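Local coordinates for protein 6-carboxyhexanoate--coa ligase (Bacillus subtilis, PDB 5FLL) that belongs to the 6-carboxyhexanoate--CoA ligase family and holds pimeloyl-AMP, pyrophosphate and magnesium in one cleft, at residues 97-102 against 208-213; 190-195 against 216-221; 196-201 against 222-227. All coordinates share one frame; numbering follows the deposited sequence.

Interaction 1: 97-102 against 208-213; sequences RLLLEK and KKMGYQ. With WAQ (pimeloyl-AMP), chain C.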
loop_
_atom_site.group_PDB
_atom_site.type_symbol
_atom_site.label_atom_id
_atom_site.label_comp_id
_atom_site.label_asym_id
_atom_site.label_seq_id
_atom_site.Cartn_x
_atom_site.Cartn_y
_atom_site.Cartn_z
ATOM N N ARG A 97 23.887 0.397 -28.975
ATOM C CA ARG A 97 24.318 -0.926 -29.406
ATOM C C ARG A 97 25.825 -1.072 -29.476
ATOM O O ARG A 97 26.354 -2.111 -29.140
ATOM C CB ARG A 97 23.696 -1.298 -30.768
ATOM C CG ARG A 97 22.185 -1.486 -30.659
ATOM C CD ARG A 97 21.493 -2.127 -31.840
ATOM N NE ARG A 97 21.363 -1.186 -32.922
ATOM C CZ ARG A 97 20.380 -0.275 -33.078
ATOM N NH1 ARG A 97 19.373 -0.147 -32.210
ATOM N NH2 ARG A 97 20.431 0.546 -34.126
ATOM N N LEU A 98 26.526 -0.037 -29.892
ATOM C CA LEU A 98 27.974 -0.111 -29.936
ATOM C C LEU A 98 28.530 -0.240 -28.493
ATOM O O LEU A 98 29.399 -1.054 -28.214
ATOM C CB LEU A 98 28.536 1.129 -30.643
ATOM C CG LEU A 98 30.070 1.325 -30.624
ATOM C CD1 LEU A 98 30.796 0.127 -31.245
ATOM C CD2 LEU A 98 30.469 2.615 -31.326
ATOM N N LEU A 99 27.991 0.547 -27.584
ATOM C CA LEU A 99 28.438 0.518 -26.207
ATOM C C LEU A 99 28.140 -0.812 -25.528
ATOM O O LEU A 99 28.947 -1.321 -24.777
ATOM C CB LEU A 99 27.790 1.653 -25.416
ATOM C CG LEU A 99 28.290 3.067 -25.782
ATOM C CD1 LEU A 99 27.431 4.138 -25.112
ATOM C CD2 LEU A 99 29.753 3.250 -25.371
ATOM N N LEU A 100 26.977 -1.383 -25.782
ATOM C CA LEU A 100 26.667 -2.691 -25.205
ATOM C C LEU A 100 27.693 -3.702 -25.704
ATOM O O LEU A 100 28.172 -4.500 -24.915
ATOM C CB LEU A 100 25.236 -3.139 -25.532
ATOM C CG LEU A 100 24.126 -2.342 -24.815
ATOM C CD1 LEU A 100 22.812 -2.572 -25.503
ATOM C CD2 LEU A 100 24.007 -2.730 -23.340
ATOM N N GLU A 101 28.043 -3.640 -26.993
ATOM C CA GLU A 101 28.971 -4.592 -27.584
ATOM C C GLU A 101 30.339 -4.409 -26.974
ATOM O O GLU A 101 30.976 -5.370 -26.609
ATOM C CB GLU A 101 29.041 -4.464 -29.112
ATOM C CG GLU A 101 29.786 -5.616 -29.798
ATOM C CD GLU A 101 29.687 -5.623 -31.331
ATOM O OE1 GLU A 101 28.656 -5.246 -31.899
ATOM O OE2 GLU A 101 30.626 -6.063 -31.992
ATOM N N LYS A 102 30.754 -3.169 -26.796
ATOM C CA LYS A 102 32.038 -2.873 -26.198
ATOM C C LYS A 102 32.129 -3.446 -24.770
ATOM O O LYS A 102 33.159 -3.954 -24.370
ATOM C CB LYS A 102 32.255 -1.358 -26.151
ATOM C CG LYS A 102 33.717 -0.963 -26.216
ATOM C CD LYS A 102 34.011 0.470 -25.768
ATOM C CE LYS A 102 35.525 0.703 -25.669
ATOM N NZ LYS A 102 35.872 2.030 -25.096
ATOM N N LYS A 208 29.908 -2.392 -15.940
ATOM C CA LYS A 208 30.932 -2.233 -14.931
ATOM C C LYS A 208 32.085 -1.441 -15.474
ATOM O O LYS A 208 32.746 -0.738 -14.723
ATOM C CB LYS A 208 31.444 -3.596 -14.467
ATOM C CG LYS A 208 30.473 -4.363 -13.591
ATOM C CD LYS A 208 31.017 -5.753 -13.216
ATOM C CE LYS A 208 30.026 -6.531 -12.355
ATOM N NZ LYS A 208 28.697 -6.725 -13.027
ATOM N N LYS A 209 32.389 -1.632 -16.752
ATOM C CA LYS A 209 33.534 -0.982 -17.335
ATOM C C LYS A 209 33.202 0.414 -17.838
ATOM O O LYS A 209 33.887 1.367 -17.519
ATOM C CB LYS A 209 34.079 -1.824 -18.442
ATOM C CG LYS A 209 34.830 -3.021 -17.885
ATOM C CD LYS A 209 35.211 -4.030 -18.954
ATOM C CE LYS A 209 33.936 -4.649 -19.524
ATOM N NZ LYS A 209 34.199 -5.344 -20.810
ATOM N N MET A 210 32.143 0.538 -18.620
ATOM C CA MET A 210 31.861 1.789 -19.242
ATOM C C MET A 210 31.167 2.743 -18.246
ATOM O O MET A 210 31.063 3.912 -18.514
ATOM C CB MET A 210 30.995 1.573 -20.482
ATOM C CG MET A 210 29.576 1.041 -20.233
ATOM S SD MET A 210 28.673 0.904 -21.807
ATOM C CE MET A 210 27.493 -0.382 -21.463
ATOM N N GLY A 211 30.700 2.231 -17.111
ATOM C CA GLY A 211 29.913 3.036 -16.183
ATOM C C GLY A 211 28.533 3.367 -16.712
ATOM O O GLY A 211 27.916 2.578 -17.429
ATOM N N TYR A 212 28.043 4.533 -16.340
ATOM C CA TYR A 212 26.686 4.968 -16.649
ATOM C C TYR A 212 26.769 5.914 -17.833
ATOM O O TYR A 212 27.203 7.060 -17.693
ATOM C CB TYR A 212 26.112 5.710 -15.429
ATOM C CG TYR A 212 24.678 6.187 -15.529
ATOM C CD1 TYR A 212 23.607 5.310 -15.408
ATOM C CD2 TYR A 212 24.394 7.546 -15.656
ATOM C CE1 TYR A 212 22.291 5.751 -15.481
ATOM C CE2 TYR A 212 23.102 8.012 -15.685
ATOM C CZ TYR A 212 22.046 7.110 -15.631
ATOM O OH TYR A 212 20.765 7.584 -15.655
ATOM N N GLN A 213 26.453 5.400 -19.013
ATOM C CA GLN A 213 26.624 6.141 -20.246
ATOM C C GLN A 213 25.284 6.713 -20.668
ATOM O O GLN A 213 24.407 6.001 -21.169
ATOM C CB GLN A 213 27.172 5.217 -21.333
ATOM C CG GLN A 213 28.606 4.731 -21.066
ATOM C CD GLN A 213 29.640 5.784 -21.428
ATOM O OE1 GLN A 213 29.396 6.602 -22.303
ATOM N NE2 GLN A 213 30.806 5.739 -20.792
HETATM N N1 WAQ C . 13.145 -2.148 -11.315
HETATM C C2 WAQ C . 13.039 -2.758 -12.564
HETATM N N3 WAQ C . 12.622 -2.009 -13.658
HETATM C C4 WAQ C . 12.295 -0.709 -13.463
HETATM C C5 WAQ C . 12.413 -0.128 -12.258
HETATM C C6 WAQ C . 12.819 -0.854 -11.200
HETATM N N6 WAQ C . 12.893 -0.238 -10.027
HETATM N N7 WAQ C . 12.064 1.157 -12.382
HETATM C C8 WAQ C . 11.720 1.380 -13.639
HETATM N N9 WAQ C . 11.877 0.221 -14.314
HETATM C "C1'" WAQ C . 11.585 -0.058 -15.723
HETATM C "C2'" WAQ C . 10.088 -0.060 -15.880
HETATM O "O2'" WAQ C . 9.711 -0.894 -16.939
HETATM C "C3'" WAQ C . 9.805 1.385 -16.288
HETATM O "O3'" WAQ C . 8.531 1.505 -16.913
HETATM C "C4'" WAQ C . 10.913 1.582 -17.268
HETATM O "O4'" WAQ C . 12.059 0.918 -16.654
HETATM C "C5'" WAQ C . 11.261 3.063 -17.371
HETATM O "O5'" WAQ C . 11.159 3.564 -16.097
HETATM O OAB WAQ C . 18.897 11.503 -17.556
HETATM O OAC WAQ C . 13.180 7.667 -16.089
HETATM O OAD WAQ C . 10.319 5.965 -16.589
HETATM O OAE WAQ C . 20.536 10.218 -16.619
HETATM O OAH WAQ C . 11.540 5.392 -14.336
HETATM C CAK WAQ C . 17.184 7.393 -17.692
HETATM C CAL WAQ C . 17.985 8.709 -17.935
HETATM C CAM WAQ C . 15.747 7.689 -17.293
HETATM C CAN WAQ C . 18.260 9.417 -16.632
HETATM C CAO WAQ C . 14.895 6.437 -17.388
HETATM O OAU WAQ C . 12.859 5.422 -16.577
HETATM C CAW WAQ C . 19.326 10.455 -16.980
HETATM C CAX WAQ C . 13.567 6.591 -16.583
HETATM P PBG WAQ C . 11.487 5.139 -15.812
#

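Interaction 2: 190-195 against 216-221; sequences AELCWS and TAMKEY. With WAQ (pimeloyl-AMP), chain C.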
loop_
_atom_site.group_PDB
_atom_site.type_symbol
_atom_site.label_atom_id
_atom_site.label_comp_id
_atom_site.label_asym_id
_atom_site.label_seq_id
_atom_site.Cartn_x
_atom_site.Cartn_y
_atom_site.Cartn_z
ATOM N N ALA A 190 25.442 -5.868 -18.505
ATOM C CA ALA A 190 25.022 -4.570 -18.955
ATOM C C ALA A 190 23.528 -4.367 -18.779
ATOM O O ALA A 190 22.746 -5.346 -18.664
ATOM C CB ALA A 190 25.399 -4.378 -20.402
ATOM N N GLU A 191 23.139 -3.076 -18.769
ATOM C CA GLU A 191 21.767 -2.662 -18.735
ATOM C C GLU A 191 21.471 -1.726 -19.910
ATOM O O GLU A 191 22.299 -0.874 -20.269
ATOM C CB GLU A 191 21.457 -1.943 -17.418
ATOM C CG GLU A 191 20.061 -1.317 -17.456
ATOM C CD GLU A 191 19.670 -0.591 -16.189
ATOM O OE1 GLU A 191 20.557 -0.316 -15.363
ATOM O OE2 GLU A 191 18.474 -0.252 -16.052
ATOM N N LEU A 192 20.288 -1.870 -20.511
ATOM C CA LEU A 192 19.800 -0.891 -21.474
ATOM C C LEU A 192 18.482 -0.276 -21.006
ATOM O O LEU A 192 17.576 -0.989 -20.574
ATOM C CB LEU A 192 19.612 -1.534 -22.812
ATOM C CG LEU A 192 18.813 -0.826 -23.899
ATOM C CD1 LEU A 192 19.600 0.355 -24.477
ATOM C CD2 LEU A 192 18.487 -1.858 -24.961
ATOM N N CYS A 193 18.380 1.047 -21.069
ATOM C CA CYS A 193 17.259 1.748 -20.476
ATOM C C CYS A 193 16.852 3.006 -21.234
ATOM O O CYS A 193 17.691 3.842 -21.584
ATOM C CB CYS A 193 17.619 2.187 -19.081
ATOM S SG CYS A 193 16.412 3.347 -18.410
ATOM N N TRP A 194 15.553 3.147 -21.462
ATOM C CA TRP A 194 14.985 4.458 -21.628
ATOM C C TRP A 194 13.575 4.488 -21.053
ATOM O O TRP A 194 12.960 3.451 -20.774
ATOM C CB TRP A 194 15.046 4.913 -23.095
ATOM C CG TRP A 194 14.254 4.117 -24.099
ATOM C CD1 TRP A 194 12.998 4.361 -24.502
ATOM C CD2 TRP A 194 14.709 3.009 -24.885
ATOM N NE1 TRP A 194 12.608 3.472 -25.462
ATOM C CE2 TRP A 194 13.648 2.637 -25.734
ATOM C CE3 TRP A 194 15.898 2.271 -24.930
ATOM C CZ2 TRP A 194 13.727 1.552 -26.602
ATOM C CZ3 TRP A 194 15.983 1.222 -25.805
ATOM C CH2 TRP A 194 14.912 0.877 -26.644
ATOM N N SER A 195 13.063 5.695 -20.863
ATOM C CA SER A 195 11.841 5.881 -20.103
ATOM C C SER A 195 10.602 5.529 -20.911
ATOM O O SER A 195 10.552 5.709 -22.128
ATOM C CB SER A 195 11.752 7.325 -19.576
ATOM O OG SER A 195 10.646 7.446 -18.700
ATOM N N THR A 216 21.468 11.200 -24.931
ATOM C CA THR A 216 20.502 12.279 -24.715
ATOM C C THR A 216 19.225 12.170 -25.542
ATOM O O THR A 216 18.268 12.907 -25.276
ATOM C CB THR A 216 21.120 13.648 -25.019
ATOM O OG1 THR A 216 21.631 13.595 -26.349
ATOM C CG2 THR A 216 22.230 13.956 -24.021
ATOM N N ALA A 217 19.227 11.310 -26.556
ATOM C CA ALA A 217 18.020 11.024 -27.316
ATOM C C ALA A 217 17.944 9.556 -27.649
ATOM O O ALA A 217 18.714 9.079 -28.460
ATOM C CB ALA A 217 17.987 11.840 -28.594
ATOM N N MET A 218 16.980 8.856 -27.046
ATOM C CA MET A 218 16.788 7.416 -27.268
ATOM C C MET A 218 15.417 7.086 -27.873
ATOM O O MET A 218 15.189 5.964 -28.309
ATOM C CB MET A 218 16.976 6.661 -25.954
ATOM C CG MET A 218 18.411 6.640 -25.453
ATOM S SD MET A 218 19.406 5.533 -26.491
ATOM C CE MET A 218 19.029 4.006 -25.672
ATOM N N LYS A 219 14.538 8.086 -27.952
ATOM C CA LYS A 219 13.231 7.962 -28.615
ATOM C C LYS A 219 12.630 9.363 -28.838
ATOM O O LYS A 219 13.188 10.350 -28.390
ATOM C CB LYS A 219 12.282 7.173 -27.740
ATOM C CG LYS A 219 11.893 7.937 -26.479
ATOM C CD LYS A 219 10.794 7.231 -25.699
ATOM C CE LYS A 219 10.293 8.068 -24.534
ATOM N NZ LYS A 219 9.236 7.295 -23.830
ATOM N N GLU A 220 11.473 9.435 -29.485
ATOM C CA GLU A 220 10.795 10.719 -29.739
ATOM C C GLU A 220 9.906 11.091 -28.551
ATOM O O GLU A 220 9.382 10.207 -27.863
ATOM C CB GLU A 220 9.928 10.636 -31.010
ATOM C CG GLU A 220 10.681 10.180 -32.268
ATOM C CD GLU A 220 11.649 11.224 -32.835
ATOM O OE1 GLU A 220 11.750 12.326 -32.270
ATOM O OE2 GLU A 220 12.335 10.939 -33.842
ATOM N N TYR A 221 9.751 12.392 -28.316
ATOM C CA TYR A 221 8.755 12.915 -27.391
ATOM C C TYR A 221 7.378 12.397 -27.728
ATOM O O TYR A 221 7.057 12.192 -28.888
ATOM C CB TYR A 221 8.740 14.459 -27.419
ATOM C CG TYR A 221 9.873 15.035 -26.620
ATOM C CD1 TYR A 221 9.873 14.940 -25.225
ATOM C CD2 TYR A 221 11.005 15.567 -27.247
ATOM C CE1 TYR A 221 10.941 15.406 -24.473
ATOM C CE2 TYR A 221 12.081 16.035 -26.507
ATOM C CZ TYR A 221 12.044 15.953 -25.121
ATOM O OH TYR A 221 13.090 16.417 -24.378
HETATM N N1 WAQ C . 13.145 -2.148 -11.315
HETATM C C2 WAQ C . 13.039 -2.758 -12.564
HETATM N N3 WAQ C . 12.622 -2.009 -13.658
HETATM C C4 WAQ C . 12.295 -0.709 -13.463
HETATM C C5 WAQ C . 12.413 -0.128 -12.258
HETATM C C6 WAQ C . 12.819 -0.854 -11.200
HETATM N N6 WAQ C . 12.893 -0.238 -10.027
HETATM N N7 WAQ C . 12.064 1.157 -12.382
HETATM C C8 WAQ C . 11.720 1.380 -13.639
HETATM N N9 WAQ C . 11.877 0.221 -14.314
HETATM C "C1'" WAQ C . 11.585 -0.058 -15.723
HETATM C "C2'" WAQ C . 10.088 -0.060 -15.880
HETATM O "O2'" WAQ C . 9.711 -0.894 -16.939
HETATM C "C3'" WAQ C . 9.805 1.385 -16.288
HETATM O "O3'" WAQ C . 8.531 1.505 -16.913
HETATM C "C4'" WAQ C . 10.913 1.582 -17.268
HETATM O "O4'" WAQ C . 12.059 0.918 -16.654
HETATM C "C5'" WAQ C . 11.261 3.063 -17.371
HETATM O "O5'" WAQ C . 11.159 3.564 -16.097
HETATM O OAB WAQ C . 18.897 11.503 -17.556
HETATM O OAC WAQ C . 13.180 7.667 -16.089
HETATM O OAD WAQ C . 10.319 5.965 -16.589
HETATM O OAE WAQ C . 20.536 10.218 -16.619
HETATM O OAH WAQ C . 11.540 5.392 -14.336
HETATM C CAK WAQ C . 17.184 7.393 -17.692
HETATM C CAL WAQ C . 17.985 8.709 -17.935
HETATM C CAM WAQ C . 15.747 7.689 -17.293
HETATM C CAN WAQ C . 18.260 9.417 -16.632
HETATM C CAO WAQ C . 14.895 6.437 -17.388
HETATM O OAU WAQ C . 12.859 5.422 -16.577
HETATM C CAW WAQ C . 19.326 10.455 -16.980
HETATM C CAX WAQ C . 13.567 6.591 -16.583
HETATM P PBG WAQ C . 11.487 5.139 -15.812
#

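Interaction 3: 196-201 against 222-227; sequences DDPDYI and GTEEGC. With MG (magnesium ion), chain F; WAQ (pimeloyl-AMP), chain C; PPV (pyrophosphate), chain D.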
loop_
_atom_site.group_PDB
_atom_site.type_symbol
_atom_site.label_atom_id
_atom_site.label_comp_id
_atom_site.label_asym_id
_atom_site.label_seq_id
_atom_site.Cartn_x
_atom_site.Cartn_y
_atom_site.Cartn_z
ATOM N N ASP A 196 9.590 5.032 -20.208
ATOM C CA ASP A 196 8.255 4.894 -20.779
ATOM C C ASP A 196 7.457 6.200 -20.693
ATOM O O ASP A 196 6.279 6.232 -21.082
ATOM C CB ASP A 196 7.497 3.734 -20.116
ATOM C CG ASP A 196 7.289 3.930 -18.625
ATOM O OD1 ASP A 196 8.145 4.564 -17.970
ATOM O OD2 ASP A 196 6.255 3.446 -18.099
ATOM N N ASP A 197 8.062 7.273 -20.185
ATOM C CA ASP A 197 7.295 8.537 -20.036
ATOM C C ASP A 197 7.291 9.323 -21.348
ATOM O O ASP A 197 8.303 9.428 -22.021
ATOM C CB ASP A 197 7.869 9.404 -18.912
ATOM C CG ASP A 197 8.098 8.632 -17.606
ATOM O OD1 ASP A 197 7.660 7.473 -17.433
ATOM O OD2 ASP A 197 8.776 9.201 -16.739
ATOM N N PRO A 198 6.150 9.867 -21.737
ATOM C CA PRO A 198 6.142 10.590 -23.015
ATOM C C PRO A 198 6.989 11.856 -23.007
ATOM O O PRO A 198 7.254 12.415 -24.056
ATOM C CB PRO A 198 4.666 10.937 -23.217
ATOM C CG PRO A 198 4.067 10.887 -21.852
ATOM C CD PRO A 198 4.806 9.791 -21.141
ATOM N N ASP A 199 7.428 12.291 -21.842
ATOM C CA ASP A 199 8.050 13.602 -21.711
ATOM C C ASP A 199 9.560 13.550 -21.382
ATOM O O ASP A 199 10.141 14.539 -20.966
ATOM C CB ASP A 199 7.288 14.432 -20.642
ATOM C CG ASP A 199 7.471 13.863 -19.189
ATOM O OD1 ASP A 199 8.073 12.775 -18.981
ATOM O OD2 ASP A 199 7.041 14.542 -18.239
ATOM N N TYR A 200 10.192 12.413 -21.574
ATOM C CA TYR A 200 11.627 12.314 -21.322
ATOM C C TYR A 200 12.249 11.349 -22.293
ATOM O O TYR A 200 11.937 10.157 -22.248
ATOM C CB TYR A 200 11.871 11.838 -19.901
ATOM C CG TYR A 200 13.242 12.158 -19.396
ATOM C CD1 TYR A 200 13.598 13.473 -19.059
ATOM C CD2 TYR A 200 14.205 11.167 -19.281
ATOM C CE1 TYR A 200 14.873 13.784 -18.603
ATOM C CE2 TYR A 200 15.483 11.453 -18.827
ATOM C CZ TYR A 200 15.821 12.760 -18.494
ATOM O OH TYR A 200 17.092 13.034 -18.043
ATOM N N ILE A 201 13.153 11.846 -23.141
ATOM C CA ILE A 201 13.783 11.026 -24.194
ATOM C C ILE A 201 15.241 10.635 -23.937
ATOM O O ILE A 201 15.864 9.902 -24.728
ATOM C CB ILE A 201 13.747 11.736 -25.540
ATOM C CG1 ILE A 201 14.544 13.056 -25.475
ATOM C CG2 ILE A 201 12.314 12.012 -25.946
ATOM C CD1 ILE A 201 14.863 13.653 -26.833
ATOM N N GLY A 222 6.572 12.172 -26.703
ATOM C CA GLY A 222 5.170 11.817 -26.897
ATOM C C GLY A 222 4.937 10.328 -27.040
ATOM O O GLY A 222 3.806 9.902 -27.193
ATOM N N THR A 223 5.992 9.528 -26.971
ATOM C CA THR A 223 5.832 8.070 -27.054
ATOM C C THR A 223 5.971 7.421 -25.689
ATOM O O THR A 223 6.750 7.882 -24.841
ATOM C CB THR A 223 6.846 7.407 -28.009
ATOM O OG1 THR A 223 8.146 7.484 -27.431
ATOM C CG2 THR A 223 6.838 8.096 -29.398
ATOM N N GLU A 224 5.193 6.365 -25.477
ATOM C CA GLU A 224 5.094 5.741 -24.189
ATOM C C GLU A 224 5.807 4.397 -24.138
ATOM O O GLU A 224 5.614 3.640 -23.188
ATOM C CB GLU A 224 3.646 5.535 -23.829
ATOM C CG GLU A 224 2.865 6.827 -23.680
ATOM C CD GLU A 224 1.540 6.593 -22.999
ATOM O OE1 GLU A 224 0.943 5.515 -23.209
ATOM O OE2 GLU A 224 1.107 7.487 -22.248
ATOM N N GLU A 225 6.618 4.093 -25.151
ATOM C CA GLU A 225 7.339 2.834 -25.196
ATOM C C GLU A 225 8.657 3.050 -24.512
ATOM O O GLU A 225 9.376 3.988 -24.873
ATOM C CB GLU A 225 7.600 2.408 -26.630
ATOM C CG GLU A 225 6.386 1.817 -27.323
ATOM C CD GLU A 225 5.257 2.824 -27.454
ATOM O OE1 GLU A 225 5.457 3.858 -28.134
ATOM O OE2 GLU A 225 4.178 2.596 -26.862
ATOM N N GLY A 226 8.946 2.241 -23.494
ATOM C CA GLY A 226 10.218 2.334 -22.780
ATOM C C GLY A 226 10.986 1.017 -22.871
ATOM O O GLY A 226 10.564 0.096 -23.560
ATOM N N CYS A 227 12.116 0.939 -22.171
ATOM C CA CYS A 227 12.922 -0.260 -22.169
ATOM C C CYS A 227 13.719 -0.377 -20.879
ATOM O O CYS A 227 14.374 0.570 -20.444
ATOM C CB CYS A 227 13.877 -0.235 -23.361
ATOM S SG CYS A 227 15.033 -1.630 -23.451
HETATM MG MG MG F . 8.159 5.866 -16.263
HETATM N N1 WAQ C . 13.145 -2.148 -11.315
HETATM C C2 WAQ C . 13.039 -2.758 -12.564
HETATM N N3 WAQ C . 12.622 -2.009 -13.658
HETATM C C4 WAQ C . 12.295 -0.709 -13.463
HETATM C C5 WAQ C . 12.413 -0.128 -12.258
HETATM C C6 WAQ C . 12.819 -0.854 -11.200
HETATM N N6 WAQ C . 12.893 -0.238 -10.027
HETATM N N7 WAQ C . 12.064 1.157 -12.382
HETATM C C8 WAQ C . 11.720 1.380 -13.639
HETATM N N9 WAQ C . 11.877 0.221 -14.314
HETATM C "C1'" WAQ C . 11.585 -0.058 -15.723
HETATM C "C2'" WAQ C . 10.088 -0.060 -15.880
HETATM O "O2'" WAQ C . 9.711 -0.894 -16.939
HETATM C "C3'" WAQ C . 9.805 1.385 -16.288
HETATM O "O3'" WAQ C . 8.531 1.505 -16.913
HETATM C "C4'" WAQ C . 10.913 1.582 -17.268
HETATM O "O4'" WAQ C . 12.059 0.918 -16.654
HETATM C "C5'" WAQ C . 11.261 3.063 -17.371
HETATM O "O5'" WAQ C . 11.159 3.564 -16.097
HETATM O OAB WAQ C . 18.897 11.503 -17.556
HETATM O OAC WAQ C . 13.180 7.667 -16.089
HETATM O OAD WAQ C . 10.319 5.965 -16.589
HETATM O OAE WAQ C . 20.536 10.218 -16.619
HETATM O OAH WAQ C . 11.540 5.392 -14.336
HETATM C CAK WAQ C . 17.184 7.393 -17.692
HETATM C CAL WAQ C . 17.985 8.709 -17.935
HETATM C CAM WAQ C . 15.747 7.689 -17.293
HETATM C CAN WAQ C . 18.260 9.417 -16.632
HETATM C CAO WAQ C . 14.895 6.437 -17.388
HETATM O OAU WAQ C . 12.859 5.422 -16.577
HETATM C CAW WAQ C . 19.326 10.455 -16.980
HETATM C CAX WAQ C . 13.567 6.591 -16.583
HETATM P PBG WAQ C . 11.487 5.139 -15.812
HETATM O O11 PPV D . 7.639 2.612 -13.218
HETATM P P1 PPV D . 8.531 3.786 -13.521
HETATM O O21 PPV D . 9.808 3.837 -12.751
HETATM O O31 PPV D . 8.675 4.126 -15.011
HETATM O OPP PPV D . 7.720 5.040 -12.842
HETATM P P2 PPV D . 8.178 6.589 -13.044
HETATM O O12 PPV D . 9.612 6.684 -12.573
HETATM O O22 PPV D . 7.233 7.374 -12.156
HETATM O O32 PPV D . 8.060 6.811 -14.543
HETATM O O HOH W 1 6.132 5.137 -15.994
#

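Interaction 1: 97-102 against 208-213
Leu99, on the C-terminal half of helix 89-103, faces the tip of Met210 in the bend that leads into strand 211-215. The methionine thioether lies against the root of the leucine: Met210 SD is 3.8 Å from Leu99 CB, and Met210 CE is 3.7 Å from Leu99 O. Met210 CG stands between its own N and carbonyl carbon (chi1 66°), and from there the chain runs straight out to the helix. Gln213 comes to the far end of the same leucine, crossing it at about a right angle, with Gln213 CB 3.9 Å from Leu99 CD1. Beyond CG the glutamine folds back (chi2 -79°), and NE2 donates to Met210 O at 2.9 Å, nearly straight at 170° and almost in the amide plane. That bond, with OE1 taken by Asn84, fixes the amide while its aliphatic part meets Leu99. Tyr212, between them in sequence, makes no contact with 97-102; its OH donates to pimeloyl-AMP OAE at 2.8 Å, with that oxygen at the ring edge, in plane. Glu103, one residue past the helical segment, accepts from the backbone N of both Lys209 and Met210. No hydrogen bond joins the two segments, so the helix meets the turn and the start of the strand through a thioether, aliphatic carbon and one helix carbonyl, with the polar ties set just beside them.

Interaction 2: 190-195 against 216-221
Leu192 and Trp194, on one side of strand 188-194, receive the tip of Met218. Leu192 touches the methionine methyl with CD1, 3.9 Å from Met218 CE, and the same CD1 lies at the edge of the Trp194 ring, in its plane. Cys193 turns to the opposite side of the strand, where SG sits 3.6 Å from pimeloyl-AMP CAO, on the aliphatic chain of the ligand. Trp194 brings its indole across Met218 at about a right angle: Met218 doubles back (chi2 -72°, chi3 -85°), so that its CB packs 3.9 Å from Trp194 CB while its CE returns to within 3.7 Å of Trp194 CE3. Met218 O lies over one face of the indole. The five-membered end of the ring meets the next residue, Trp194 CD1 being 3.8 Å from Lys219 CD. Ser195, just past the strand end, divides its work: OG donates to pimeloyl-AMP OAD at 2.6 Å and accepts from Asp197 N, whereas its carbonyl receives the stretched-out Lys219. That bond, Lys219 NZ to Ser195 O at 2.7 Å, comes from above the carbonyl plane, 39° out of it. Lys219 NZ also donates to Asp197 O and Thr223 O, so three backbone carbonyls grip the amine of this buried lysine, with a weak fourth bond to Glu225 O. Around this core, strand 188-194 lies between strands 203-207 and 227-232 of the mixed sheet, and helix 89-103 covers the Trp194 side, with Gln93 against the indole and bonded to Met218 O, and Ala96 against Met218; helix 170-184 covers the other side, where it touches Glu191 and Ser195.

Interaction 3: 196-201 against 222-227
Pro198 and Gly222 join two loops beside the magnesium site, the first loop folding as a type I beta turn from Asp197 to Tyr200. One conventional hydrogen bond crosses between the loops: Gly222 N donates to Pro198 O at 2.7 Å, in the carbonyl plane and on a lone pair, with an N-H...O angle of 169°. Gly222 has a positive phi (88°), a conformation that favours glycine. Two CA-H...O contacts continue the backbone pairing, Pro198 CA to Thr223 O at 3.3 Å and Glu224 CA to Asp196 O at 3.4 Å. Asp196 O also accepts from Arg56, which reaches Glu224 O as well through a weak bond. Apolar contact is modest: the proline ring lays CB 3.8 Å from Gly222 CA. Metal binding faces the other way, into the cleft. Asp196 OD1 (2.1 Å) and Asp197 OD1 (2.0 Å) are adjacent ligands of the magnesium ion, whose octahedron is completed by pimeloyl-AMP OAD, pyrophosphate O31 and O32, and a water. Arg171 forms a salt bridge with Asp197 OD2, the oxygen not bound to the ion, which is consistent with holding the carboxylate in place. The ion thus draws together the two phosphate-bearing ligands, with loop 196-201 supplying both protein ligands. Across the ion from pimeloyl-AMP OAD sits the water, which donates to Asp196 OD2 at 2.7 Å.

How the interactions relate
Of the segments in contact, that on helix 89-103 comes first along the chain, and interaction 1 closes the longest loop, 105 residues, when the chain returns at 208-213. Before that return, strand 188-194 and the loop 196-201 have passed; they find their partners only afterwards, at 216-221 and 222-227, each closing a 20-residue loop. No pair nests: all three contacts cross one another. Interactions 1 and 2 meet where Leu100 CD2 packs on Ala190 CB, tying the helix to the mixed sheet. Interactions 2 and 3 adjoin through a probable hydrogen bond from Met218 N to Ile201 O. Interactions 1 and 3 do not touch, yet all three reach pimeloyl-AMP, from carboxylate end to phosphate.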